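Local coordinates for protein ribose-phosphate pyrophosphokinase (Mycobacterium smegmatis, PDB 5MP7) that probably transfers the pyrophosphoryl group of ATP to the 1-hydroxyl of ribose 5-phosphate, making phosphoribosyl pyrophosphate (PRPP) as a magnesium-dependent homohexamer, at residues A[17-22]-A[63-68]; A[24-29]-A[300-305]; A[46-51]-A[75-80]; A[69-74]-A[97-102]. All blocks are in the same frame, centred on the assembly; numbering follows the deposited sequence.

Interaction 1. Residues A[17-22]-A[63-68]; sequences GRAHPE and VLQSHP
Gln65 reaches Gly17 through two torsions: CG stands anti to the backbone N (chi1 -178°), and the chain then bends at chi2 (76°), which swings CD back toward the loop that follows strand 12-16. The carboxamide oxygen OE1 ends 3.2 Å from Gly17 CA, a close approach permitted by the lack of a side chain on the glycine. At the other end of the amide, NE2 donates to Glu77 OE1 and Trp74 O, so the group is fixed in rotation. A single backbone hydrogen bond joins the segments, Gly17 N to Leu64 O at 3.1 Å. Ala19 comes next, its methyl CB set 3.4 Å from Ser66 O and 3.7 Å from Pro68 CD. His20, the N-cap of the helix that follows, meets Ser66 through carbon, CB to CB at 3.6 Å, while Ser66 OG is hydrogen-bonded to Thr284 O. The contact belongs to the PRTase-like N-terminal domain. Its backbone bond continues the parallel pairing one residue past the end of strand 12-16, onto Leu64 at the end of strand 60-64; from here the first chain turns into helix 21-31, the second runs on toward helix 71-87, and Trp74 of that latter helix packs on Ala19.

Interaction 2. Residues A[24-29]-A[300-305]; sequences ADQVAK and SIAPLL
Two helices meet where the chain's beginning and end come together: Gln26 and Val27 of helix 21-31, in the PRTase-like N-terminal domain, pack on the capped first turn of helix 302-314, which follows edge strand 296-299 of the seven-stranded sheet. Ser300 makes the polar link and the cap at once. Its OG donates to Gln26 OE1 at 2.7 Å and accepts from Ala302 N at 3.2 Å, the latter a nearly straight capping bond with an N-H...O angle of 162°. The hydroxyl lies above the plane of the Gln26 carboxamide, 41° out of it. Because Asn283 ND2 also donates to OE1, two donors grip this oxygen; Asn283 in turn accepts from Ile301 N through OD1, so one asparagine steadies both sides of the junction. Beside the polar pair the contact is apolar. Ala302 turns its methyl toward helix 21-31, with CB 3.6 Å from Gln26 CB, and the helices approach closely here, Val27 CA and Ala302 CA being 5.1 Å apart. The site is remote from the predicted substrate-binding residues. Val27 holds CG2 anti to its own carbonyl carbon, and this one methyl lies 4.1 Å from both Ala302 CB and Leu305 CB.

Interaction 3. Residues A[46-51]-A[75-80]; sequences GEIFVR and LMEQLI
Ile48 lays its side chain against the helix surface formed by Met76, Glu77 and Ile80. Its terminal methyl CD1 comes 3.8 Å from the backbone N of Glu77 and 4.1 Å from Met76 CB, so it rests on the helix backbone itself as well as on a side chain. Ile80 answers from one turn further on, with CD1 4.1 Å from Ile48 CB and CG2 4.0 Å from Val50 CB; its two branches thus serve the two inward-pointing residues of the strand. Strand 48-51 and helix 75-80 run in roughly the same direction, 33° apart, with axes 9.1 Å from each other.

Glu77 is the polar member. Its CG is anti to the backbone N (chi1 179°) and the chain extends from there, crossing Ile48 at about a right angle, with OE2 3.9 Å from Ile48 CG2. Behind the carboxylate, Arg18 NE forms a salt bridge with OE2 and Gln65 NE2 a hydrogen bond with OE1. Further out, the two-stranded antiparallel sheet 38-42/48-52 covers this part of helix 71-87, and a second subunit buttresses the strand: its Tyr102 OH bonds to Ile48 N, and its Arg104 forms a salt bridge with Glu47, a predicted ATP-binding residue.

No hydrogen bond joins the two segments, and what passes between them is mainly apolar packing. The one charged group in the contact is buried but has a partner on each oxygen, and the nearby arginine probably favours its ionised form.

Interaction 4. Residues A[69-74]-A[97-102]; sequences APLNQW and LPFYPY
Asn72 and Tyr102 make the close side of this contact. The phenol OH donates to Asn72 OD1 at 2.7 Å, in the carbonyl plane and on a lone pair, with a C=O...O angle of 131°; seen from the tyrosine, OD1 sits at the ring edge. The two side chains cross at about a right angle, and the planes of amide and ring differ by 32°. Leu71 closes in beside them, CD2 lying 3.6 Å from Tyr102 CE2. Its CG is anti to the backbone N (chi1 165°), on the side of the 97-102 loop. These segments lie at the C-terminal ends of the strands of a beta-alpha-beta unit of the PRTase-like domain: helix 71-87 connects the parallel neighbours 60-64 and 92-97, and its first turn faces the loop leaving the second strand. Away from the tyrosine the fit relaxes. Leu71 CD1 is 4.0 Å from Pro101 CB and meets Phe99 at the ring edge, 4.4 Å from CE2; the Phe99 ring is also edge-to-face with His260. Ahead of the helix, Ala69 and the cis-linked Pro70 are exposed and do not touch the loop. On the tight side a second subunit adds to the bonding: Glu47 OE2 of that subunit accepts from Tyr102 N, and its Gly46 O takes a weak hydrogen bond from Asn72 ND2.

Overall arrangement
Interactions 1, 3 and 4 cluster in the N-terminal domain, and helix 71-87 joins the last two. Arg18 NE and Glu77 OE2, 2.9 Å apart, tie interaction 1 to interaction 3, and Ala19 CB lies 3.5 Å from Trp74 CD2 in interaction 4. Interaction 2 touches the group through Leu64 CD2, 3.9 Å from Ala24 CA, but its centre is about 23 Å from that of interaction 3. Segment 46-51 of interaction 3 includes Gly46 and Glu47, predicted to bind ATP; the side chain of Tyr102 is about 5 Å from that of Gln105, another predicted ATP-binding residue, and the side chain of Phe99 about 7 Å from that of Asp234, predicted to bind ribose 5-phosphate. Interactions 3 and 4 both meet the second subunit.

Interaction 1. Residues A[17-22]-A[63-68]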
loop_
_atom_site.group_PDB
_atom_site.type_symbol
_atom_site.label_atom_id
_atom_site.label_comp_id
_atom_site.label_asym_id
_atom_site.label_seq_id
_atom_site.Cartn_x
_atom_site.Cartn_y
_atom_site.Cartn_z
ATOM N N GLY A 17 13.486 -36.949 -39.592
ATOM C CA GLY A 17 13.465 -35.830 -38.669
ATOM C C GLY A 17 13.427 -34.484 -39.389
ATOM O O GLY A 17 13.495 -34.420 -40.602
ATOM N N ARG A 18 13.298 -33.419 -38.610
ATOM C CA ARG A 18 13.095 -32.058 -39.124
ATOM C C ARG A 18 14.373 -31.318 -39.504
ATOM O O ARG A 18 14.286 -30.257 -40.077
ATOM C CB ARG A 18 12.381 -31.214 -38.067
ATOM C CG ARG A 18 10.950 -31.645 -37.791
ATOM C CD ARG A 18 10.409 -30.881 -36.588
ATOM N NE ARG A 18 11.055 -31.321 -35.343
ATOM C CZ ARG A 18 11.113 -30.635 -34.194
ATOM N NH1 ARG A 18 10.559 -29.433 -34.095
ATOM N NH2 ARG A 18 11.719 -31.173 -33.134
ATOM N N ALA A 19 15.543 -31.856 -39.193
ATOM C CA ALA A 19 16.789 -31.131 -39.406
ATOM C C ALA A 19 17.143 -30.833 -40.882
ATOM O O ALA A 19 17.730 -29.802 -41.174
ATOM C CB ALA A 19 17.957 -31.845 -38.732
ATOM N N HIS A 20 16.805 -31.720 -41.805
ATOM C CA HIS A 20 17.286 -31.543 -43.138
ATOM C C HIS A 20 16.249 -32.051 -44.085
ATOM O O HIS A 20 16.419 -33.088 -44.697
ATOM C CB HIS A 20 18.621 -32.240 -43.285
ATOM C CG HIS A 20 19.316 -31.939 -44.577
ATOM N ND1 HIS A 20 20.443 -32.615 -44.984
ATOM C CD2 HIS A 20 19.010 -31.089 -45.579
ATOM C CE1 HIS A 20 20.799 -32.196 -46.178
ATOM N NE2 HIS A 20 19.946 -31.272 -46.566
ATOM N N PRO A 21 15.170 -31.269 -44.254
ATOM C CA PRO A 21 14.024 -31.648 -45.102
ATOM C C PRO A 21 14.305 -31.820 -46.620
ATOM O O PRO A 21 13.679 -32.679 -47.248
ATOM C CB PRO A 21 12.983 -30.541 -44.828
ATOM C CG PRO A 21 13.729 -29.414 -44.155
ATOM C CD PRO A 21 14.970 -29.981 -43.548
ATOM N N GLU A 22 15.214 -31.048 -47.199
ATOM C CA GLU A 22 15.569 -31.230 -48.616
ATOM C C GLU A 22 16.161 -32.595 -48.892
ATOM O O GLU A 22 15.851 -33.217 -49.913
ATOM C CB GLU A 22 16.527 -30.114 -49.118
ATOM C CG GLU A 22 15.815 -28.716 -49.320
ATOM C CD GLU A 22 16.777 -27.528 -49.489
ATOM O OE1 GLU A 22 17.980 -27.753 -49.763
ATOM O OE2 GLU A 22 16.333 -26.355 -49.352
ATOM N N VAL A 63 15.157 -44.548 -40.659
ATOM C CA VAL A 63 14.942 -43.305 -39.924
ATOM C C VAL A 63 16.075 -42.381 -40.273
ATOM O O VAL A 63 17.159 -42.577 -39.822
ATOM C CB VAL A 63 14.950 -43.539 -38.422
ATOM C CG1 VAL A 63 14.598 -42.262 -37.693
ATOM C CG2 VAL A 63 13.966 -44.630 -38.101
ATOM N N LEU A 64 15.790 -41.370 -41.083
ATOM C CA LEU A 64 16.783 -40.490 -41.632
ATOM C C LEU A 64 16.858 -39.208 -40.831
ATOM O O LEU A 64 15.905 -38.478 -40.743
ATOM C CB LEU A 64 16.437 -40.197 -43.087
ATOM C CG LEU A 64 17.207 -39.115 -43.858
ATOM C CD1 LEU A 64 18.710 -39.301 -43.857
ATOM C CD2 LEU A 64 16.695 -39.138 -45.294
ATOM N N GLN A 65 18.009 -38.939 -40.245
ATOM C CA GLN A 65 18.225 -37.696 -39.552
ATOM C C GLN A 65 19.646 -37.184 -39.825
ATOM O O GLN A 65 20.647 -37.865 -39.530
ATOM C CB GLN A 65 18.006 -37.891 -38.037
ATOM C CG GLN A 65 18.152 -36.638 -37.203
ATOM C CD GLN A 65 16.936 -35.706 -37.317
ATOM O OE1 GLN A 65 16.604 -35.216 -38.386
ATOM N NE2 GLN A 65 16.284 -35.451 -36.192
ATOM N N SER A 66 19.725 -35.959 -40.313
ATOM C CA SER A 66 20.979 -35.233 -40.365
ATOM C C SER A 66 21.200 -34.470 -39.035
ATOM O O SER A 66 20.276 -34.289 -38.279
ATOM C CB SER A 66 20.928 -34.291 -41.530
ATOM O OG SER A 66 22.211 -33.839 -41.823
ATOM N N HIS A 67 22.424 -34.044 -38.739
ATOM C CA HIS A 67 22.773 -33.522 -37.414
ATOM C C HIS A 67 23.541 -32.226 -37.503
ATOM O O HIS A 67 24.688 -32.130 -37.046
ATOM C CB HIS A 67 23.572 -34.554 -36.618
ATOM C CG HIS A 67 22.761 -35.732 -36.225
ATOM N ND1 HIS A 67 22.635 -36.840 -37.023
ATOM C CD2 HIS A 67 21.994 -35.958 -35.140
ATOM C CE1 HIS A 67 21.814 -37.698 -36.457
ATOM N NE2 HIS A 67 21.419 -37.191 -35.305
ATOM N N PRO A 68 22.920 -31.197 -38.083
ATOM C CA PRO A 68 23.513 -29.878 -38.013
ATOM C C PRO A 68 23.326 -29.247 -36.615
ATOM O O PRO A 68 22.618 -29.786 -35.778
ATOM C CB PRO A 68 22.709 -29.114 -39.038
ATOM C CG PRO A 68 21.341 -29.723 -38.939
ATOM C CD PRO A 68 21.632 -31.189 -38.782
#

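Interaction 2. Residues A[24-29]-A[300-305]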
loop_
_atom_site.group_PDB
_atom_site.type_symbol
_atom_site.label_atom_id
_atom_site.label_comp_id
_atom_site.label_asym_id
_atom_site.label_seq_id
_atom_site.Cartn_x
_atom_site.Cartn_y
_atom_site.Cartn_z
ATOM N N ALA A 24 15.696 -35.358 -47.170
ATOM C CA ALA A 24 14.628 -36.353 -46.999
ATOM C C ALA A 24 13.725 -36.436 -48.219
ATOM O O ALA A 24 13.361 -37.508 -48.671
ATOM C CB ALA A 24 13.802 -36.051 -45.738
ATOM N N ASP A 25 13.374 -35.277 -48.743
ATOM C CA ASP A 25 12.565 -35.185 -49.946
ATOM C C ASP A 25 13.287 -35.757 -51.154
ATOM O O ASP A 25 12.654 -36.458 -51.924
ATOM C CB ASP A 25 12.180 -33.726 -50.139
ATOM C CG ASP A 25 11.667 -33.419 -51.514
ATOM O OD1 ASP A 25 10.452 -33.646 -51.765
ATOM O OD2 ASP A 25 12.511 -32.936 -52.345
ATOM N N GLN A 26 14.584 -35.468 -51.322
ATOM C CA GLN A 26 15.365 -36.037 -52.442
ATOM C C GLN A 26 15.466 -37.559 -52.364
ATOM O O GLN A 26 15.322 -38.228 -53.371
ATOM C CB GLN A 26 16.782 -35.493 -52.498
ATOM C CG GLN A 26 16.923 -34.067 -53.020
ATOM C CD GLN A 26 18.301 -33.454 -52.759
ATOM O OE1 GLN A 26 19.286 -34.135 -52.463
ATOM N NE2 GLN A 26 18.364 -32.145 -52.859
ATOM N N VAL A 27 15.651 -38.109 -51.161
ATOM C CA VAL A 27 15.756 -39.542 -50.994
ATOM C C VAL A 27 14.421 -40.227 -51.273
ATOM O O VAL A 27 14.379 -41.242 -51.938
ATOM C CB VAL A 27 16.204 -39.893 -49.577
ATOM C CG1 VAL A 27 16.013 -41.381 -49.310
ATOM C CG2 VAL A 27 17.668 -39.557 -49.376
ATOM N N ALA A 28 13.346 -39.657 -50.737
ATOM C CA ALA A 28 11.989 -40.125 -50.969
ATOM C C ALA A 28 11.636 -40.177 -52.446
ATOM O O ALA A 28 11.044 -41.143 -52.896
ATOM C CB ALA A 28 10.992 -39.233 -50.238
ATOM N N LYS A 29 11.992 -39.133 -53.186
ATOM C CA LYS A 29 11.774 -39.115 -54.631
ATOM C C LYS A 29 12.507 -40.188 -55.354
ATOM O O LYS A 29 11.934 -40.803 -56.210
ATOM C CB LYS A 29 12.154 -37.781 -55.225
ATOM C CG LYS A 29 10.973 -36.832 -55.288
ATOM C CD LYS A 29 11.355 -35.406 -54.871
ATOM C CE LYS A 29 10.343 -34.437 -55.472
ATOM N NZ LYS A 29 10.493 -32.965 -55.262
ATOM N N SER A 300 24.738 -33.919 -54.618
ATOM C CA SER A 300 23.757 -34.608 -53.827
ATOM C C SER A 300 24.252 -35.984 -53.395
ATOM O O SER A 300 24.736 -36.726 -54.215
ATOM C CB SER A 300 22.450 -34.795 -54.601
ATOM O OG SER A 300 21.433 -35.257 -53.695
ATOM N N ILE A 301 24.069 -36.307 -52.127
ATOM C CA ILE A 301 24.300 -37.648 -51.613
ATOM C C ILE A 301 23.042 -38.550 -51.727
ATOM O O ILE A 301 23.095 -39.714 -51.372
ATOM C CB ILE A 301 24.795 -37.572 -50.140
ATOM C CG1 ILE A 301 25.685 -38.755 -49.827
ATOM C CG2 ILE A 301 23.667 -37.453 -49.116
ATOM C CD1 ILE A 301 27.113 -38.517 -50.273
ATOM N N ALA A 302 21.928 -38.013 -52.201
ATOM C CA ALA A 302 20.685 -38.733 -52.196
ATOM C C ALA A 302 20.704 -40.018 -52.990
ATOM O O ALA A 302 20.157 -41.023 -52.509
ATOM C CB ALA A 302 19.539 -37.855 -52.643
ATOM N N PRO A 303 21.258 -40.008 -54.215
ATOM C CA PRO A 303 21.220 -41.267 -54.996
ATOM C C PRO A 303 21.970 -42.411 -54.297
ATOM O O PRO A 303 21.516 -43.552 -54.322
ATOM C CB PRO A 303 21.892 -40.897 -56.297
ATOM C CG PRO A 303 21.682 -39.402 -56.424
ATOM C CD PRO A 303 21.802 -38.891 -55.017
ATOM N N LEU A 304 23.091 -42.082 -53.650
ATOM C CA LEU A 304 23.869 -43.038 -52.867
ATOM C C LEU A 304 23.058 -43.584 -51.659
ATOM O O LEU A 304 23.043 -44.793 -51.413
ATOM C CB LEU A 304 25.171 -42.389 -52.401
ATOM C CG LEU A 304 26.182 -43.237 -51.632
ATOM C CD1 LEU A 304 26.710 -44.406 -52.486
ATOM C CD2 LEU A 304 27.343 -42.353 -51.146
ATOM N N LEU A 305 22.408 -42.688 -50.914
ATOM C CA LEU A 305 21.555 -43.107 -49.844
ATOM C C LEU A 305 20.389 -43.964 -50.334
ATOM O O LEU A 305 20.080 -44.959 -49.701
ATOM C CB LEU A 305 21.032 -41.917 -49.044
ATOM C CG LEU A 305 22.044 -41.283 -48.097
ATOM C CD1 LEU A 305 21.359 -40.208 -47.287
ATOM C CD2 LEU A 305 22.701 -42.284 -47.150
#

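Interaction 3. Residues A[46-51]-A[75-80]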
loop_
_atom_site.group_PDB
_atom_site.type_symbol
_atom_site.label_atom_id
_atom_site.label_comp_id
_atom_site.label_asym_id
_atom_site.label_seq_id
_atom_site.Cartn_x
_atom_site.Cartn_y
_atom_site.Cartn_z
ATOM N N GLY A 46 12.065 -27.578 -24.535
ATOM C CA GLY A 46 13.058 -28.221 -25.417
ATOM C C GLY A 46 12.746 -29.708 -25.607
ATOM O O GLY A 46 13.312 -30.347 -26.477
ATOM N N GLU A 47 11.890 -30.278 -24.755
ATOM C CA GLU A 47 11.451 -31.664 -24.922
ATOM C C GLU A 47 10.781 -31.838 -26.268
ATOM O O GLU A 47 9.960 -31.042 -26.677
ATOM C CB GLU A 47 10.475 -32.105 -23.813
ATOM C CG GLU A 47 11.130 -32.561 -22.513
ATOM C CD GLU A 47 10.161 -32.629 -21.319
ATOM O OE1 GLU A 47 8.932 -32.826 -21.534
ATOM O OE2 GLU A 47 10.624 -32.477 -20.147
ATOM N N ILE A 48 11.116 -32.915 -26.942
ATOM C CA ILE A 48 10.550 -33.237 -28.243
ATOM C C ILE A 48 9.355 -34.178 -28.109
ATOM O O ILE A 48 9.411 -35.138 -27.364
ATOM C CB ILE A 48 11.635 -33.897 -29.100
ATOM C CG1 ILE A 48 12.779 -32.921 -29.298
ATOM C CG2 ILE A 48 11.125 -34.331 -30.460
ATOM C CD1 ILE A 48 14.083 -33.642 -29.372
ATOM N N PHE A 49 8.317 -33.900 -28.882
ATOM C CA PHE A 49 7.138 -34.719 -28.954
ATOM C C PHE A 49 7.090 -35.336 -30.329
ATOM O O PHE A 49 7.189 -34.647 -31.313
ATOM C CB PHE A 49 5.905 -33.852 -28.754
ATOM C CG PHE A 49 4.611 -34.609 -28.868
ATOM C CD1 PHE A 49 4.044 -34.844 -30.123
ATOM C CD2 PHE A 49 3.948 -35.089 -27.733
ATOM C CE1 PHE A 49 2.858 -35.552 -30.251
ATOM C CE2 PHE A 49 2.747 -35.792 -27.855
ATOM C CZ PHE A 49 2.203 -36.026 -29.121
ATOM N N VAL A 50 6.848 -36.636 -30.396
ATOM C CA VAL A 50 6.826 -37.350 -31.661
ATOM C C VAL A 50 5.596 -38.204 -31.686
ATOM O O VAL A 50 5.332 -38.891 -30.729
ATOM C CB VAL A 50 8.128 -38.186 -31.830
ATOM C CG1 VAL A 50 7.928 -39.451 -32.659
ATOM C CG2 VAL A 50 9.217 -37.340 -32.503
ATOM N N ARG A 51 4.864 -38.215 -32.792
ATOM C CA ARG A 51 3.770 -39.159 -32.965
ATOM C C ARG A 51 3.607 -39.557 -34.412
ATOM O O ARG A 51 3.596 -38.711 -35.271
ATOM C CB ARG A 51 2.474 -38.556 -32.465
ATOM C CG ARG A 51 1.335 -39.567 -32.429
ATOM C CD ARG A 51 0.052 -38.916 -31.928
ATOM N NE ARG A 51 -0.251 -37.763 -32.765
ATOM C CZ ARG A 51 -0.786 -36.619 -32.363
ATOM N NH1 ARG A 51 -1.136 -36.419 -31.090
ATOM N NH2 ARG A 51 -0.970 -35.658 -33.261
ATOM N N LEU A 75 19.869 -35.504 -32.409
ATOM C CA LEU A 75 20.233 -36.839 -31.936
ATOM C C LEU A 75 19.153 -37.424 -31.023
ATOM O O LEU A 75 18.761 -38.583 -31.195
ATOM C CB LEU A 75 21.593 -36.792 -31.220
ATOM C CG LEU A 75 22.074 -38.125 -30.687
ATOM C CD1 LEU A 75 22.183 -39.192 -31.789
ATOM C CD2 LEU A 75 23.410 -37.882 -29.988
ATOM N N MET A 76 18.652 -36.625 -30.075
ATOM C CA MET A 76 17.499 -37.052 -29.245
ATOM C C MET A 76 16.239 -37.296 -30.064
ATOM O O MET A 76 15.556 -38.249 -29.810
ATOM C CB MET A 76 17.167 -36.052 -28.170
ATOM C CG MET A 76 18.209 -36.004 -27.058
ATOM S SD MET A 76 18.534 -37.563 -26.201
ATOM C CE MET A 76 16.864 -38.164 -25.906
ATOM N N GLU A 77 15.974 -36.485 -31.091
ATOM C CA GLU A 77 14.815 -36.721 -31.926
ATOM C C GLU A 77 14.893 -38.073 -32.622
ATOM O O GLU A 77 13.905 -38.779 -32.696
ATOM C CB GLU A 77 14.612 -35.574 -32.938
ATOM C CG GLU A 77 13.419 -35.792 -33.872
ATOM C CD GLU A 77 13.017 -34.548 -34.690
ATOM O OE1 GLU A 77 13.627 -34.269 -35.772
ATOM O OE2 GLU A 77 12.041 -33.862 -34.270
ATOM N N GLN A 78 16.061 -38.416 -33.154
ATOM C CA GLN A 78 16.267 -39.708 -33.789
ATOM C C GLN A 78 16.097 -40.860 -32.808
ATOM O O GLN A 78 15.436 -41.843 -33.127
ATOM C CB GLN A 78 17.644 -39.758 -34.444
ATOM C CG GLN A 78 17.883 -41.011 -35.258
ATOM C CD GLN A 78 19.028 -40.860 -36.222
ATOM O OE1 GLN A 78 20.043 -40.295 -35.862
ATOM N NE2 GLN A 78 18.852 -41.298 -37.457
ATOM N N LEU A 79 16.668 -40.742 -31.608
ATOM C CA LEU A 79 16.492 -41.782 -30.586
ATOM C C LEU A 79 15.043 -41.949 -30.164
ATOM O O LEU A 79 14.606 -43.083 -29.966
ATOM C CB LEU A 79 17.319 -41.497 -29.329
ATOM C CG LEU A 79 18.828 -41.483 -29.527
ATOM C CD1 LEU A 79 19.498 -40.914 -28.299
ATOM C CD2 LEU A 79 19.353 -42.860 -29.841
ATOM N N ILE A 80 14.318 -40.843 -30.037
ATOM C CA ILE A 80 12.890 -40.878 -29.675
ATOM C C ILE A 80 12.046 -41.567 -30.770
ATOM O O ILE A 80 11.210 -42.384 -30.463
ATOM C CB ILE A 80 12.378 -39.487 -29.332
ATOM C CG1 ILE A 80 12.907 -39.103 -27.968
ATOM C CG2 ILE A 80 10.875 -39.420 -29.257
ATOM C CD1 ILE A 80 12.931 -37.595 -27.742
#

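Interaction 4. Residues A[69-74]-A[97-102]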
loop_
_atom_site.group_PDB
_atom_site.type_symbol
_atom_site.label_atom_id
_atom_site.label_comp_id
_atom_site.label_asym_id
_atom_site.label_seq_id
_atom_site.Cartn_x
_atom_site.Cartn_y
_atom_site.Cartn_z
ATOM N N ALA A 69 23.912 -28.077 -36.412
ATOM C CA ALA A 69 23.696 -27.279 -35.200
ATOM C C ALA A 69 22.225 -26.868 -35.085
ATOM O O ALA A 69 21.630 -26.510 -36.097
ATOM C CB ALA A 69 24.566 -26.040 -35.244
ATOM N N PRO A 70 21.604 -26.939 -33.905
ATOM C CA PRO A 70 22.135 -27.546 -32.666
ATOM C C PRO A 70 21.981 -29.087 -32.612
ATOM O O PRO A 70 20.861 -29.629 -32.644
ATOM C CB PRO A 70 21.259 -26.912 -31.585
ATOM C CG PRO A 70 19.938 -26.670 -32.258
ATOM C CD PRO A 70 20.231 -26.419 -33.723
ATOM N N LEU A 71 23.093 -29.780 -32.478
ATOM C CA LEU A 71 23.185 -31.220 -32.836
ATOM C C LEU A 71 22.521 -32.217 -31.863
ATOM O O LEU A 71 21.940 -33.207 -32.267
ATOM C CB LEU A 71 24.670 -31.528 -33.037
ATOM C CG LEU A 71 25.232 -32.914 -33.094
ATOM C CD1 LEU A 71 26.472 -32.910 -33.978
ATOM C CD2 LEU A 71 25.582 -33.385 -31.708
ATOM N N ASN A 72 22.573 -31.917 -30.575
ATOM C CA ASN A 72 22.052 -32.809 -29.551
ATOM C C ASN A 72 20.532 -32.982 -29.581
ATOM O O ASN A 72 20.016 -34.060 -29.282
ATOM C CB ASN A 72 22.506 -32.322 -28.192
ATOM C CG ASN A 72 24.012 -32.279 -28.098
ATOM O OD1 ASN A 72 24.686 -33.329 -28.240
ATOM N ND2 ASN A 72 24.568 -31.079 -27.891
ATOM N N GLN A 73 19.840 -31.906 -29.933
ATOM C CA GLN A 73 18.423 -31.944 -30.199
ATOM C C GLN A 73 18.059 -32.953 -31.298
ATOM O O GLN A 73 17.087 -33.687 -31.182
ATOM C CB GLN A 73 17.977 -30.563 -30.633
ATOM C CG GLN A 73 16.496 -30.439 -30.861
ATOM C CD GLN A 73 16.154 -29.124 -31.539
ATOM O OE1 GLN A 73 16.918 -28.164 -31.456
ATOM N NE2 GLN A 73 14.993 -29.074 -32.199
ATOM N N TRP A 74 18.844 -32.992 -32.365
ATOM C CA TRP A 74 18.501 -33.867 -33.491
ATOM C C TRP A 74 18.839 -35.306 -33.202
ATOM O O TRP A 74 18.181 -36.219 -33.700
ATOM C CB TRP A 74 19.158 -33.422 -34.790
ATOM C CG TRP A 74 18.895 -32.022 -35.164
ATOM C CD1 TRP A 74 19.832 -31.080 -35.386
ATOM C CD2 TRP A 74 17.639 -31.380 -35.316
ATOM N NE1 TRP A 74 19.248 -29.879 -35.668
ATOM C CE2 TRP A 74 17.893 -30.037 -35.649
ATOM C CE3 TRP A 74 16.322 -31.806 -35.213
ATOM C CZ2 TRP A 74 16.882 -29.108 -35.897
ATOM C CZ3 TRP A 74 15.300 -30.868 -35.445
ATOM C CH2 TRP A 74 15.598 -29.532 -35.794
ATOM N N LEU A 97 22.497 -41.915 -40.467
ATOM C CA LEU A 97 23.099 -40.697 -39.945
ATOM C C LEU A 97 24.138 -40.214 -40.943
ATOM O O LEU A 97 25.264 -40.606 -40.839
ATOM C CB LEU A 97 23.756 -40.977 -38.617
ATOM C CG LEU A 97 22.769 -41.376 -37.516
ATOM C CD1 LEU A 97 22.614 -42.870 -37.498
ATOM C CD2 LEU A 97 23.266 -40.936 -36.146
ATOM N N PRO A 98 23.746 -39.400 -41.937
ATOM C CA PRO A 98 24.678 -39.080 -43.013
ATOM C C PRO A 98 25.959 -38.453 -42.480
ATOM O O PRO A 98 27.029 -38.782 -42.954
ATOM C CB PRO A 98 23.892 -38.104 -43.874
ATOM C CG PRO A 98 22.468 -38.423 -43.621
ATOM C CD PRO A 98 22.406 -38.824 -42.182
ATOM N N PHE A 99 25.850 -37.577 -41.493
ATOM C CA PHE A 99 26.997 -37.089 -40.737
ATOM C C PHE A 99 26.893 -37.665 -39.319
ATOM O O PHE A 99 25.933 -37.389 -38.591
ATOM C CB PHE A 99 26.957 -35.571 -40.739
ATOM C CG PHE A 99 27.960 -34.906 -39.829
ATOM C CD1 PHE A 99 29.234 -34.635 -40.289
ATOM C CD2 PHE A 99 27.601 -34.498 -38.548
ATOM C CE1 PHE A 99 30.157 -33.989 -39.491
ATOM C CE2 PHE A 99 28.512 -33.856 -37.741
ATOM C CZ PHE A 99 29.800 -33.609 -38.208
ATOM N N TYR A 100 27.845 -38.515 -38.952
ATOM C CA TYR A 100 27.799 -39.230 -37.674
ATOM C C TYR A 100 28.202 -38.288 -36.544
ATOM O O TYR A 100 29.322 -37.799 -36.506
ATOM C CB TYR A 100 28.712 -40.433 -37.743
ATOM C CG TYR A 100 28.586 -41.401 -36.607
ATOM C CD1 TYR A 100 29.219 -41.170 -35.383
ATOM C CD2 TYR A 100 27.924 -42.610 -36.767
ATOM C CE1 TYR A 100 29.166 -42.096 -34.350
ATOM C CE2 TYR A 100 27.854 -43.557 -35.723
ATOM C CZ TYR A 100 28.495 -43.293 -34.530
ATOM O OH TYR A 100 28.458 -44.175 -33.496
ATOM N N PRO A 101 27.283 -37.982 -35.649
ATOM C CA PRO A 101 27.615 -37.072 -34.562
ATOM C C PRO A 101 28.626 -37.651 -33.573
ATOM O O PRO A 101 28.560 -38.842 -33.265
ATOM C CB PRO A 101 26.266 -36.869 -33.839
ATOM C CG PRO A 101 25.386 -37.968 -34.280
ATOM C CD PRO A 101 26.008 -38.672 -35.434
ATOM N N TYR A 102 29.517 -36.774 -33.094
ATOM C CA TYR A 102 30.579 -37.067 -32.185
ATOM C C TYR A 102 31.670 -37.934 -32.787
ATOM O O TYR A 102 32.481 -38.495 -32.054
ATOM C CB TYR A 102 30.032 -37.676 -30.878
ATOM C CG TYR A 102 29.306 -36.683 -30.081
ATOM C CD1 TYR A 102 29.988 -35.815 -29.283
ATOM C CD2 TYR A 102 27.918 -36.573 -30.157
ATOM C CE1 TYR A 102 29.328 -34.877 -28.523
ATOM C CE2 TYR A 102 27.231 -35.643 -29.411
ATOM C CZ TYR A 102 27.948 -34.792 -28.589
ATOM O OH TYR A 102 27.315 -33.794 -27.914
#